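Local coordinates for diaminopimelate decarboxylase (Phaeodactylum tricornutum, PDB 7JPJ), which probably decarboxylates diaminopimelate to lysine with the help of pyridoxal 5'-phosphate, working as an obligate dimer, at residues H178-T182 / D183-P187. Numbering follows the deposited sequence.
Sequences HELVT and DGTVP
Leu180 lays its CD2 methyl against the side chain of Thr185, 3.6 Å from Thr185 OG1, while its CB meets Val186 CG2 at 4.0 Å. That same Val186 methyl also touches Val181 CG2, the two valines crossing at a slant. Val186 CG1 stands anti to the backbone N (chi1 -173°), which leaves CG2 beside that N and directed at the preceding turn. Asp183 N donates to Glu179 O at 3.0 Å, in the i to i+4 spacing of a last helical turn, and Val186 N bonds to Leu180 O, nearly straight at the hydrogen (164°). Between these bonds the chain leaves one short helix and enters the next, through Gly184, whose phi is positive and which takes the N-cap position of helix 185-192, on the pyridoxal-binding barrel domain, in the chain between strand 176-177 and strand 196-201. Asp183 forms an Asx turn here: OD1 accepts Thr185 N at 3.0 Å and Thr185 OG1 at 3.1 Å, both from the same face of the carboxylate. Thr185 OG1 lies beside its own backbone N (chi1 -67°), which brings the hydroxyl round to join the N-H at the same carboxylate oxygen. A valine in its place would probably leave Asp183 OD1 with the backbone N-H alone and the carboxylate freer to turn. On helix 125-134, Val125 touches Leu180 and Leu128 touches Val186, while Phe227 packs on Val181 and Pro187.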
ATOM      1  N   HIS A 178      -5.982 -24.519  18.277  1.00 28.37           N
ATOM      2  CA  HIS A 178      -5.789 -25.961  18.402  1.00 28.70           C
ATOM      3  C   HIS A 178      -6.579 -26.550  19.562  1.00 28.92           C
ATOM      4  O   HIS A 178      -6.983 -27.719  19.503  1.00 28.74           O
ATOM      5  CB  HIS A 178      -4.305 -26.281  18.568  1.00 29.26           C
ATOM      6  CG  HIS A 178      -3.753 -25.897  19.905  1.00 30.17           C
ATOM      7  ND1 HIS A 178      -3.364 -24.610  20.207  1.00 30.23           N
ATOM      8  CD2 HIS A 178      -3.527 -26.631  21.020  1.00 30.76           C
ATOM      9  CE1 HIS A 178      -2.921 -24.567  21.451  1.00 30.85           C
ATOM     10  NE2 HIS A 178      -3.010 -25.779  21.967  1.00 31.24           N
ATOM     11  N   GLU A 179      -6.810 -25.768  20.622  1.00 30.31           N
ATOM     12  CA  GLU A 179      -7.522 -26.296  21.781  1.00 30.49           C
ATOM     13  C   GLU A 179      -8.987 -26.563  21.471  1.00 29.76           C
ATOM     14  O   GLU A 179      -9.603 -27.420  22.111  1.00 29.83           O
ATOM     15  CB  GLU A 179      -7.397 -25.340  22.964  1.00 30.88           C
ATOM     16  CG  GLU A 179      -5.963 -25.027  23.349  1.00 31.10           C
ATOM     17  CD  GLU A 179      -5.801 -24.777  24.836  1.00 32.27           C
ATOM     18  OE1 GLU A 179      -4.741 -25.148  25.386  1.00 33.26           O
ATOM     19  OE2 GLU A 179      -6.731 -24.208  25.452  1.00 32.16           O
ATOM     20  N   LEU A 180      -9.559 -25.849  20.501  1.00 29.38           N
ATOM     21  CA  LEU A 180     -10.911 -26.155  20.051  1.00 28.77           C
ATOM     22  C   LEU A 180     -10.977 -27.485  19.310  1.00 28.63           C
ATOM     23  O   LEU A 180     -12.047 -28.098  19.255  1.00 28.26           O
ATOM     24  CB  LEU A 180     -11.436 -25.025  19.163  1.00 28.20           C
ATOM     25  CG  LEU A 180     -11.677 -23.694  19.878  1.00 28.25           C
ATOM     26  CD1 LEU A 180     -12.132 -22.624  18.895  1.00 27.73           C
ATOM     27  CD2 LEU A 180     -12.689 -23.876  20.998  1.00 28.27           C
ATOM     28  N   VAL A 181      -9.862 -27.945  18.746  1.00 29.06           N
ATOM     29  CA  VAL A 181      -9.836 -29.261  18.121  1.00 28.74           C
ATOM     30  C   VAL A 181      -9.770 -30.357  19.178  1.00 29.13           C
ATOM     31  O   VAL A 181     -10.500 -31.351  19.109  1.00 28.99           O
ATOM     32  CB  VAL A 181      -8.660 -29.363  17.130  1.00 28.59           C
ATOM     33  CG1 VAL A 181      -8.649 -30.728  16.462  1.00 28.08           C
ATOM     34  CG2 VAL A 181      -8.741 -28.256  16.088  1.00 28.05           C
ATOM     35  N   THR A 182      -8.904 -30.187  20.179  1.00 29.29           N
ATOM     36  CA  THR A 182      -8.651 -31.257  21.138  1.00 29.70           C
ATOM     37  C   THR A 182      -9.676 -31.315  22.265  1.00 29.82           C
ATOM     38  O   THR A 182      -9.775 -32.350  22.933  1.00 30.05           O
ATOM     39  CB  THR A 182      -7.248 -31.117  21.734  1.00 30.53           C
ATOM     40  OG1 THR A 182      -7.138 -29.860  22.410  1.00 31.08           O
ATOM     41  CG2 THR A 182      -6.193 -31.194  20.638  1.00 30.40           C
ATOM     42  N   ASP A 183     -10.436 -30.245  22.499  1.00 31.23           N
ATOM     43  CA  ASP A 183     -11.453 -30.266  23.543  1.00 31.31           C
ATOM     44  C   ASP A 183     -12.823 -30.697  23.033  1.00 30.70           C
ATOM     45  O   ASP A 183     -13.776 -30.733  23.818  1.00 30.83           O
ATOM     46  CB  ASP A 183     -11.549 -28.896  24.238  1.00 31.51           C
ATOM     47  CG  ASP A 183     -12.217 -27.825  23.379  1.00 30.89           C
ATOM     48  OD1 ASP A 183     -12.506 -28.072  22.188  1.00 30.36           O
ATOM     49  OD2 ASP A 183     -12.451 -26.715  23.909  1.00 30.95           O
ATOM     50  N   GLY A 184     -12.944 -31.013  21.744  1.00 29.78           N
ATOM     51  CA  GLY A 184     -14.168 -31.548  21.185  1.00 29.32           C
ATOM     52  C   GLY A 184     -15.051 -30.545  20.472  1.00 28.94           C
ATOM     53  O   GLY A 184     -16.033 -30.957  19.842  1.00 28.66           O
ATOM     54  N   THR A 185     -14.730 -29.250  20.544  1.00 28.31           N
ATOM     55  CA  THR A 185     -15.583 -28.233  19.933  1.00 28.01           C
ATOM     56  C   THR A 185     -15.742 -28.465  18.434  1.00 27.65           C
ATOM     57  O   THR A 185     -16.863 -28.493  17.914  1.00 27.52           O
ATOM     58  CB  THR A 185     -15.012 -26.838  20.200  1.00 28.08           C
ATOM     59  OG1 THR A 185     -15.091 -26.541  21.600  1.00 28.38           O
ATOM     60  CG2 THR A 185     -15.791 -25.786  19.421  1.00 27.79           C
ATOM     61  N   VAL A 186     -14.629 -28.634  17.723  1.00 27.00           N
ATOM     62  CA  VAL A 186     -14.647 -28.803  16.268  1.00 26.59           C
ATOM     63  C   VAL A 186     -15.224 -30.161  15.878  1.00 26.45           C
ATOM     64  O   VAL A 186     -16.077 -30.213  14.981  1.00 26.31           O
ATOM     65  CB  VAL A 186     -13.246 -28.608  15.662  1.00 26.44           C
ATOM     66  CG1 VAL A 186     -13.324 -28.607  14.144  1.00 25.95           C
ATOM     67  CG2 VAL A 186     -12.624 -27.320  16.162  1.00 26.67           C
ATOM     68  N   PRO A 187     -14.802 -31.282  16.485  1.00 25.14           N
ATOM     69  CA  PRO A 187     -15.433 -32.566  16.128  1.00 25.82           C
ATOM     70  C   PRO A 187     -16.926 -32.604  16.399  1.00 27.07           C
ATOM     71  O   PRO A 187     -17.649 -33.333  15.709  1.00 27.53           O
ATOM     72  CB  PRO A 187     -14.679 -33.580  16.998  1.00 26.47           C
ATOM     73  CG  PRO A 187     -13.375 -32.940  17.273  1.00 25.70           C
ATOM     74  CD  PRO A 187     -13.680 -31.486  17.422  1.00 25.33           C
TER